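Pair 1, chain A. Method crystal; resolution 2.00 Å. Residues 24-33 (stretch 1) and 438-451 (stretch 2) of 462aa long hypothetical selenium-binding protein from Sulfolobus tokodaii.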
# COMPACT_ATOMS: atom_id res chain seq x y z
N PRO A 24 3.16 11.00 18.84
CA PRO A 24 3.25 9.65 18.27
C PRO A 24 1.88 8.97 18.20
O PRO A 24 0.92 9.43 18.81
CB PRO A 24 4.18 8.92 19.25
CG PRO A 24 4.91 10.02 19.96
CD PRO A 24 3.84 11.06 20.14
N GLU A 25 1.81 7.88 17.45
CA GLU A 25 0.57 7.12 17.29
C GLU A 25 0.27 6.25 18.52
O GLU A 25 1.19 5.68 19.11
CB GLU A 25 0.66 6.22 16.05
CG GLU A 25 1.64 5.05 16.16
CD GLU A 25 3.09 5.44 15.91
OE1 GLU A 25 3.38 6.65 15.76
OE2 GLU A 25 3.96 4.53 15.88
N ASP A 26 -1.00 6.15 18.90
CA ASP A 26 -1.42 5.33 20.03
C ASP A 26 -1.96 3.98 19.55
O ASP A 26 -1.88 2.98 20.26
CB ASP A 26 -2.55 6.00 20.83
CG ASP A 26 -2.06 7.12 21.73
OD1 ASP A 26 -0.98 6.97 22.34
OD2 ASP A 26 -2.78 8.14 21.83
N LEU A 27 -2.50 3.97 18.33
CA LEU A 27 -3.09 2.76 17.78
C LEU A 27 -2.70 2.50 16.34
O LEU A 27 -2.26 3.40 15.62
CB LEU A 27 -4.62 2.86 17.83
CG LEU A 27 -5.27 3.20 19.16
CD1 LEU A 27 -6.69 3.71 18.90
CD2 LEU A 27 -5.27 1.98 20.07
N ALA A 28 -2.91 1.26 15.93
CA ALA A 28 -2.63 0.82 14.57
C ALA A 28 -3.83 0.02 14.08
O ALA A 28 -4.19 -1.00 14.67
CB ALA A 28 -1.37 -0.04 14.54
N TYR A 29 -4.46 0.50 13.03
CA TYR A 29 -5.61 -0.19 12.46
C TYR A 29 -5.02 -1.10 11.39
O TYR A 29 -4.21 -0.66 10.57
CB TYR A 29 -6.59 0.82 11.86
CG TYR A 29 -7.18 1.76 12.90
CD1 TYR A 29 -8.04 1.27 13.89
CD2 TYR A 29 -6.88 3.12 12.89
CE1 TYR A 29 -8.59 2.13 14.85
CE2 TYR A 29 -7.42 3.98 13.85
CZ TYR A 29 -8.28 3.48 14.82
OH TYR A 29 -8.84 4.33 15.75
N VAL A 30 -5.41 -2.37 11.40
CA VAL A 30 -4.86 -3.31 10.43
C VAL A 30 -5.92 -4.07 9.65
O VAL A 30 -6.83 -4.67 10.22
CB VAL A 30 -3.94 -4.33 11.14
CG1 VAL A 30 -3.21 -5.20 10.12
CG2 VAL A 30 -2.93 -3.58 12.03
N ALA A 31 -5.79 -4.03 8.33
CA ALA A 31 -6.73 -4.74 7.47
C ALA A 31 -6.37 -6.22 7.55
O ALA A 31 -5.26 -6.62 7.19
CB ALA A 31 -6.62 -4.25 6.04
N CYS A 32 -7.30 -7.04 8.05
CA CYS A 32 -7.07 -8.48 8.18
C CYS A 32 -8.07 -9.29 7.37
O CYS A 32 -9.22 -8.89 7.21
CB CYS A 32 -7.15 -8.88 9.66
SG CYS A 32 -5.83 -8.17 10.66
N LEU A 33 -7.65 -10.46 6.89
CA LEU A 33 -8.53 -11.28 6.08
C LEU A 33 -8.45 -12.79 6.31
O LEU A 33 -7.42 -13.32 6.71
CB LEU A 33 -8.25 -11.00 4.60
CG LEU A 33 -6.80 -11.26 4.16
CD1 LEU A 33 -6.76 -11.62 2.69
CD2 LEU A 33 -5.95 -10.02 4.44
N ASP A 438 0.30 -11.67 16.53
CA ASP A 438 0.07 -12.89 15.78
C ASP A 438 -1.44 -12.89 15.54
O ASP A 438 -2.22 -12.91 16.49
CB ASP A 438 0.53 -14.10 16.61
CG ASP A 438 -0.25 -15.36 16.30
OD1 ASP A 438 -0.62 -15.57 15.12
OD2 ASP A 438 -0.47 -16.15 17.24
N PHE A 439 -1.84 -12.85 14.28
CA PHE A 439 -3.26 -12.79 13.95
C PHE A 439 -3.94 -14.16 13.84
O PHE A 439 -5.05 -14.26 13.32
CB PHE A 439 -3.44 -11.98 12.67
CG PHE A 439 -3.08 -10.52 12.83
CD1 PHE A 439 -3.96 -9.64 13.45
CD2 PHE A 439 -1.85 -10.04 12.39
CE1 PHE A 439 -3.62 -8.30 13.64
CE2 PHE A 439 -1.50 -8.70 12.58
CZ PHE A 439 -2.39 -7.83 13.20
N GLY A 440 -3.27 -15.20 14.33
CA GLY A 440 -3.84 -16.53 14.28
C GLY A 440 -3.92 -17.11 12.88
O GLY A 440 -2.90 -17.29 12.23
N GLU A 441 -5.13 -17.40 12.42
CA GLU A 441 -5.30 -17.95 11.07
C GLU A 441 -5.66 -16.85 10.07
O GLU A 441 -5.75 -17.10 8.87
CB GLU A 441 -6.41 -19.01 11.07
CG GLU A 441 -6.14 -20.23 11.96
CD GLU A 441 -4.95 -21.06 11.49
OE1 GLU A 441 -4.87 -21.35 10.27
OE2 GLU A 441 -4.11 -21.44 12.33
N ALA A 442 -5.86 -15.63 10.58
CA ALA A 442 -6.18 -14.50 9.71
C ALA A 442 -4.88 -13.93 9.16
O ALA A 442 -3.83 -14.10 9.77
CB ALA A 442 -6.93 -13.43 10.51
N ARG A 443 -4.95 -13.28 8.00
CA ARG A 443 -3.77 -12.69 7.37
C ARG A 443 -3.85 -11.17 7.50
O ARG A 443 -4.95 -10.61 7.53
CB ARG A 443 -3.69 -13.11 5.90
CG ARG A 443 -3.58 -14.62 5.72
CD ARG A 443 -3.55 -15.04 4.25
NE ARG A 443 -3.52 -16.50 4.14
CZ ARG A 443 -3.58 -17.16 2.99
NH1 ARG A 443 -3.67 -16.50 1.84
NH2 ARG A 443 -3.56 -18.49 2.98
N SER A 444 -2.70 -10.50 7.57
CA SER A 444 -2.68 -9.05 7.73
C SER A 444 -2.15 -8.29 6.51
O SER A 444 -1.25 -8.75 5.82
CB SER A 444 -1.85 -8.69 8.97
OG SER A 444 -0.58 -9.32 8.94
N HIS A 445 -2.74 -7.12 6.25
CA HIS A 445 -2.30 -6.32 5.12
C HIS A 445 -1.95 -4.88 5.51
O HIS A 445 -1.08 -4.65 6.36
CB HIS A 445 -3.37 -6.32 4.02
CG HIS A 445 -2.81 -6.13 2.64
ND1 HIS A 445 -2.43 -7.18 1.84
CD2 HIS A 445 -2.48 -5.00 1.96
CE1 HIS A 445 -1.89 -6.72 0.73
NE2 HIS A 445 -1.90 -5.40 0.78
N GLN A 446 -2.62 -3.89 4.92
CA GLN A 446 -2.27 -2.50 5.21
C GLN A 446 -2.49 -2.05 6.65
O GLN A 446 -3.43 -2.46 7.32
CB GLN A 446 -2.98 -1.55 4.26
CG GLN A 446 -2.43 -0.12 4.35
CD GLN A 446 -2.74 0.69 3.12
OE1 GLN A 446 -3.90 0.80 2.71
NE2 GLN A 446 -1.71 1.28 2.52
N VAL A 447 -1.60 -1.18 7.10
CA VAL A 447 -1.66 -0.63 8.45
C VAL A 447 -1.84 0.88 8.38
O VAL A 447 -1.17 1.56 7.60
CB VAL A 447 -0.35 -0.94 9.22
CG1 VAL A 447 -0.34 -0.23 10.57
CG2 VAL A 447 -0.23 -2.45 9.43
N ARG A 448 -2.76 1.41 9.18
CA ARG A 448 -2.98 2.85 9.25
C ARG A 448 -2.83 3.25 10.71
O ARG A 448 -3.55 2.75 11.57
CB ARG A 448 -4.38 3.25 8.73
CG ARG A 448 -4.35 3.95 7.36
CD ARG A 448 -4.07 2.96 6.23
NE ARG A 448 -3.70 3.59 4.97
CZ ARG A 448 -2.49 4.08 4.70
NH1 ARG A 448 -1.52 4.01 5.61
NH2 ARG A 448 -2.23 4.62 3.52
N LEU A 449 -1.90 4.15 10.98
CA LEU A 449 -1.66 4.60 12.35
C LEU A 449 -2.58 5.76 12.73
O LEU A 449 -2.80 6.68 11.95
CB LEU A 449 -0.19 5.02 12.50
CG LEU A 449 0.85 3.98 12.04
CD1 LEU A 449 2.25 4.58 12.15
CD2 LEU A 449 0.73 2.72 12.90
N SER A 450 -3.12 5.71 13.95
CA SER A 450 -3.99 6.77 14.42
C SER A 450 -3.22 8.09 14.33
O SER A 450 -2.06 8.16 14.72
CB SER A 450 -4.41 6.51 15.87
OG SER A 450 -3.29 6.38 16.72
N GLY A 451 -3.85 9.12 13.78
CA GLY A 451 -3.17 10.40 13.65
C GLY A 451 -2.41 10.57 12.35
O GLY A 451 -1.78 11.60 12.12

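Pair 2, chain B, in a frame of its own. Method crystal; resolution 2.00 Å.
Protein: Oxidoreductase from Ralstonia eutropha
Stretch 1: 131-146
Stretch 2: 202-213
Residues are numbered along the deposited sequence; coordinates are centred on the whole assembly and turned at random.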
# COMPACT_ATOMS: atom_id res chain seq x y z
N PHE B 131 -3.19 -21.76 -2.80
CA PHE B 131 -4.11 -21.99 -3.90
C PHE B 131 -4.12 -20.88 -4.97
O PHE B 131 -5.16 -20.59 -5.56
CB PHE B 131 -5.50 -22.27 -3.32
CG PHE B 131 -5.48 -23.27 -2.18
CD1 PHE B 131 -5.35 -24.64 -2.43
CD2 PHE B 131 -5.53 -22.83 -0.84
CE1 PHE B 131 -5.30 -25.56 -1.36
CE2 PHE B 131 -5.49 -23.73 0.22
CZ PHE B 131 -5.40 -25.11 -0.04
N VAL B 132 -2.98 -20.25 -5.18
CA VAL B 132 -2.80 -19.25 -6.25
C VAL B 132 -2.19 -20.05 -7.42
O VAL B 132 -1.17 -20.67 -7.24
CB VAL B 132 -1.87 -18.13 -5.84
CG1 VAL B 132 -1.55 -17.21 -7.06
CG2 VAL B 132 -2.48 -17.36 -4.69
N GLY B 133 -2.81 -20.02 -8.59
CA GLY B 133 -2.32 -20.79 -9.73
C GLY B 133 -1.09 -20.19 -10.40
O GLY B 133 -0.64 -19.08 -10.05
N MSE B 134 -0.55 -20.92 -11.36
CA MSE B 134 0.60 -20.43 -12.17
C MSE B 134 0.14 -19.22 -13.00
O MSE B 134 -0.99 -19.19 -13.49
CB MSE B 134 1.13 -21.55 -13.08
CG MSE B 134 2.34 -21.20 -13.97
SE MSE B 134 3.96 -20.51 -13.07
CE MSE B 134 4.51 -22.11 -12.07
N ALA B 135 1.01 -18.24 -13.12
CA ALA B 135 0.74 -17.01 -13.87
C ALA B 135 1.98 -16.59 -14.70
O ALA B 135 3.07 -17.07 -14.44
CB ALA B 135 0.35 -15.89 -12.92
N PRO B 136 1.80 -15.70 -15.70
CA PRO B 136 2.91 -15.26 -16.54
C PRO B 136 4.08 -14.63 -15.81
O PRO B 136 5.21 -14.73 -16.28
CB PRO B 136 2.27 -14.25 -17.48
CG PRO B 136 0.85 -14.52 -17.45
CD PRO B 136 0.51 -15.19 -16.18
N LEU B 137 3.82 -13.97 -14.68
CA LEU B 137 4.89 -13.36 -13.89
C LEU B 137 4.54 -13.20 -12.41
O LEU B 137 3.36 -13.26 -12.04
CB LEU B 137 5.30 -12.01 -14.49
CG LEU B 137 4.43 -10.76 -14.33
CD1 LEU B 137 4.64 -10.08 -12.99
CD2 LEU B 137 4.75 -9.77 -15.45
N ASP B 138 5.57 -13.08 -11.57
CA ASP B 138 5.43 -12.73 -10.16
C ASP B 138 6.30 -11.50 -9.91
O ASP B 138 7.44 -11.46 -10.37
CB ASP B 138 5.99 -13.80 -9.20
CG ASP B 138 5.14 -15.02 -9.04
OD1 ASP B 138 3.93 -15.02 -9.37
OD2 ASP B 138 5.71 -16.02 -8.51
N LEU B 139 5.79 -10.52 -9.18
CA LEU B 139 6.65 -9.46 -8.64
C LEU B 139 7.07 -9.87 -7.21
O LEU B 139 6.25 -10.41 -6.48
CB LEU B 139 5.93 -8.14 -8.56
CG LEU B 139 5.43 -7.57 -9.86
CD1 LEU B 139 4.70 -6.22 -9.53
CD2 LEU B 139 6.56 -7.43 -10.89
N VAL B 140 8.35 -9.69 -6.84
CA VAL B 140 8.79 -9.84 -5.42
C VAL B 140 9.31 -8.49 -4.91
O VAL B 140 10.23 -7.87 -5.53
CB VAL B 140 9.88 -10.89 -5.22
CG1 VAL B 140 10.06 -11.15 -3.72
CG2 VAL B 140 9.50 -12.16 -5.95
N PHE B 141 8.76 -8.05 -3.78
CA PHE B 141 9.12 -6.76 -3.16
C PHE B 141 10.14 -7.11 -2.07
O PHE B 141 9.78 -7.75 -1.07
CB PHE B 141 7.88 -6.05 -2.61
CG PHE B 141 6.85 -5.73 -3.67
CD1 PHE B 141 5.88 -6.65 -4.03
CD2 PHE B 141 6.86 -4.49 -4.33
CE1 PHE B 141 4.94 -6.37 -5.03
CE2 PHE B 141 5.91 -4.18 -5.31
CZ PHE B 141 4.94 -5.11 -5.65
N VAL B 142 11.39 -6.77 -2.32
CA VAL B 142 12.49 -7.13 -1.44
C VAL B 142 12.93 -5.93 -0.62
O VAL B 142 13.23 -4.91 -1.21
CB VAL B 142 13.67 -7.65 -2.24
CG1 VAL B 142 14.90 -7.93 -1.32
CG2 VAL B 142 13.25 -8.92 -3.03
N ALA B 143 13.00 -6.08 0.71
CA ALA B 143 13.46 -5.00 1.62
C ALA B 143 14.96 -5.04 1.70
O ALA B 143 15.54 -6.12 1.90
CB ALA B 143 12.87 -5.11 3.03
N ASN B 144 15.58 -3.88 1.58
CA ASN B 144 17.00 -3.74 1.68
C ASN B 144 17.35 -3.17 3.05
O ASN B 144 17.33 -1.95 3.26
CB ASN B 144 17.56 -2.89 0.54
CG ASN B 144 19.04 -3.10 0.38
OD1 ASN B 144 19.82 -3.06 1.35
ND2 ASN B 144 19.44 -3.43 -0.85
N HIS B 145 17.71 -4.07 3.97
CA HIS B 145 18.06 -3.68 5.34
C HIS B 145 19.29 -2.77 5.46
O HIS B 145 19.41 -2.02 6.44
CB HIS B 145 18.14 -4.92 6.27
CG HIS B 145 16.80 -5.54 6.56
ND1 HIS B 145 16.05 -5.21 7.67
CD2 HIS B 145 16.07 -6.46 5.87
CE1 HIS B 145 14.91 -5.89 7.65
NE2 HIS B 145 14.89 -6.65 6.57
N GLY B 146 20.18 -2.82 4.47
CA GLY B 146 21.34 -1.93 4.41
C GLY B 146 20.99 -0.44 4.31
O GLY B 146 21.74 0.38 4.79
N ASP B 202 21.64 -8.86 3.51
CA ASP B 202 20.80 -7.73 3.94
C ASP B 202 19.48 -7.52 3.13
O ASP B 202 18.79 -6.53 3.35
CB ASP B 202 21.65 -6.43 4.03
CG ASP B 202 22.13 -5.91 2.67
OD1 ASP B 202 21.73 -6.44 1.62
OD2 ASP B 202 22.95 -4.96 2.66
N GLU B 203 19.12 -8.46 2.24
CA GLU B 203 17.92 -8.36 1.39
C GLU B 203 16.88 -9.38 1.80
O GLU B 203 17.16 -10.56 1.80
CB GLU B 203 18.30 -8.56 -0.08
CG GLU B 203 19.06 -7.38 -0.63
CD GLU B 203 19.73 -7.61 -1.99
OE1 GLU B 203 19.95 -8.78 -2.42
OE2 GLU B 203 20.09 -6.58 -2.61
N GLU B 204 15.67 -8.93 2.09
CA GLU B 204 14.60 -9.79 2.61
C GLU B 204 13.32 -9.66 1.77
O GLU B 204 12.79 -8.56 1.67
CB GLU B 204 14.28 -9.39 4.05
CG GLU B 204 13.12 -10.18 4.68
CD GLU B 204 12.87 -9.83 6.13
OE1 GLU B 204 12.86 -8.61 6.43
OE2 GLU B 204 12.61 -10.78 6.93
N PRO B 205 12.84 -10.78 1.16
CA PRO B 205 11.54 -10.73 0.48
C PRO B 205 10.43 -10.44 1.50
O PRO B 205 10.43 -11.08 2.55
CB PRO B 205 11.36 -12.15 -0.10
CG PRO B 205 12.64 -12.85 0.08
CD PRO B 205 13.49 -12.10 1.05
N ILE B 206 9.56 -9.47 1.20
CA ILE B 206 8.47 -9.05 2.10
C ILE B 206 7.10 -9.51 1.60
O ILE B 206 6.28 -9.96 2.36
CB ILE B 206 8.44 -7.47 2.28
CG1 ILE B 206 9.75 -6.95 2.85
CG2 ILE B 206 7.39 -7.06 3.31
CD1 ILE B 206 10.18 -7.67 4.21
N LEU B 207 6.83 -9.26 0.32
CA LEU B 207 5.60 -9.65 -0.35
C LEU B 207 5.91 -10.05 -1.77
O LEU B 207 6.91 -9.60 -2.34
CB LEU B 207 4.63 -8.45 -0.45
CG LEU B 207 4.07 -7.77 0.77
CD1 LEU B 207 3.36 -6.45 0.34
CD2 LEU B 207 3.13 -8.72 1.56
N SER B 208 5.09 -10.93 -2.33
CA SER B 208 5.13 -11.21 -3.76
C SER B 208 3.75 -10.84 -4.34
O SER B 208 2.79 -10.56 -3.59
CB SER B 208 5.52 -12.65 -4.07
OG SER B 208 4.55 -13.50 -3.54
N GLN B 209 3.67 -10.77 -5.66
CA GLN B 209 2.38 -10.49 -6.33
C GLN B 209 2.33 -11.18 -7.67
O GLN B 209 3.17 -10.93 -8.54
CB GLN B 209 2.20 -9.00 -6.47
CG GLN B 209 0.78 -8.50 -6.85
CD GLN B 209 0.74 -6.96 -6.85
OE1 GLN B 209 1.79 -6.32 -7.02
NE2 GLN B 209 -0.44 -6.36 -6.63
N THR B 210 1.33 -12.05 -7.81
CA THR B 210 1.18 -12.89 -9.00
C THR B 210 0.26 -12.16 -9.96
O THR B 210 -0.83 -11.78 -9.56
CB THR B 210 0.67 -14.24 -8.59
OG1 THR B 210 1.65 -14.78 -7.71
CG2 THR B 210 0.47 -15.16 -9.76
N ILE B 211 0.72 -11.95 -11.20
CA ILE B 211 0.01 -11.14 -12.19
C ILE B 211 -0.14 -11.83 -13.54
O ILE B 211 0.78 -12.52 -14.00
CB ILE B 211 0.74 -9.77 -12.33
CG1 ILE B 211 0.60 -8.97 -11.03
CG2 ILE B 211 0.21 -8.94 -13.54
CD1 ILE B 211 1.36 -7.66 -10.97
N GLY B 212 -1.31 -11.66 -14.14
CA GLY B 212 -1.61 -12.12 -15.48
C GLY B 212 -3.05 -11.84 -15.88
O GLY B 212 -3.81 -11.24 -15.09
N ARG B 213 -3.42 -12.23 -17.10
CA ARG B 213 -4.82 -12.17 -17.51
C ARG B 213 -5.56 -13.20 -16.68
O ARG B 213 -5.05 -14.29 -16.46
CB ARG B 213 -5.05 -12.42 -19.02
CG ARG B 213 -5.08 -11.14 -19.83
CD ARG B 213 -5.10 -11.29 -21.35
NE ARG B 213 -3.77 -11.55 -21.93
CZ ARG B 213 -2.74 -10.66 -22.03
NH1 ARG B 213 -2.81 -9.38 -21.55
NH2 ARG B 213 -1.60 -11.06 -22.61

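A backbone arrangement can stay nearly constant while the side chains that fill it change, and these two antiparallel strand pairs illustrate the principle. Fourteen central residues superpose with an RMSD of 0.7 Å. In both pairs the ladder is interrupted by a beta bulge at the same place: in pair 1 the register shifts by one between V30(A) and C32(A), in pair 2 between F141(B) and V142(B), so that H445(A) matches I206(B) and Q446(A) matches L207(B). The bulge is bonded alike. A31(A) N donates to Q446(A) O (3.0 Å) and H445(A) N to A31(A) O (2.7 Å); correspondingly, F141(B) N donates to L207(B) O (2.8 Å) and I206(B) N to F141(B) O (2.9 Å). One residue of the first strand thus bonds to two successive residues of the second.

The sheet face carrying A28(A), V30(A), C32(A), S444(A), V447(A) and L449(A) matches that of D138(B), V140(B), V142(B), P205(B), S208(B) and T210(B). At its first position pair 1 is apolar, A28(A) CB lying 3.8 Å from L449(A) CD2. Pair 2 places a polar couple there, T210(B) OG1 donating to D138(B) OD1 at 2.8 Å. T210(B) also has an apolar side: its CG2 lies 3.2 Å from CB of A135(B), the match of E25(A).

Valine occupies the same position in both pairs, V30(A) and V140(B), each with chi1 in t. Its CG1 contact recurs: V30(A) CG1 lies 3.9 Å from S444(A) CB, and V140(B) CG1 lies 4.0 Å from P205(B) CB. Across the ladder V30(A) CG2 also meets V447(A) CG2 at 3.9 Å, where pair 2 has the smaller S208(B). Farther along, C32(A) SG sits over the face of the F439(A) ring, 4.0 Å from its centroid. V142(B) brings CG1 to 3.7 Å from E203(B) CB.

On the face of Y29(A) and L33(A), the matches are L139(B) and A143(B). L139(B) CD1 reaches I211(B) CD1 at 3.9 Å, while Y29(A) CE2 approaches S450(A) CB at 4.4 Å. S450(A), the match of I211(B), is polar, and its OG accepts a hydrogen bond from L27(A) N at 3.0 Å. In pair 2 the matching L137(B) N makes only a weak bond, 3.4 Å to I211(B) O. Near the bulge, the small A143(B) leaves its CB 3.6 Å from I206(B) CG1, whereas the larger L33(A) lays its CG 4.0 Å from R443(A) CB. The main-chain ladder fixes the spacing, and quite different chemistry fills it.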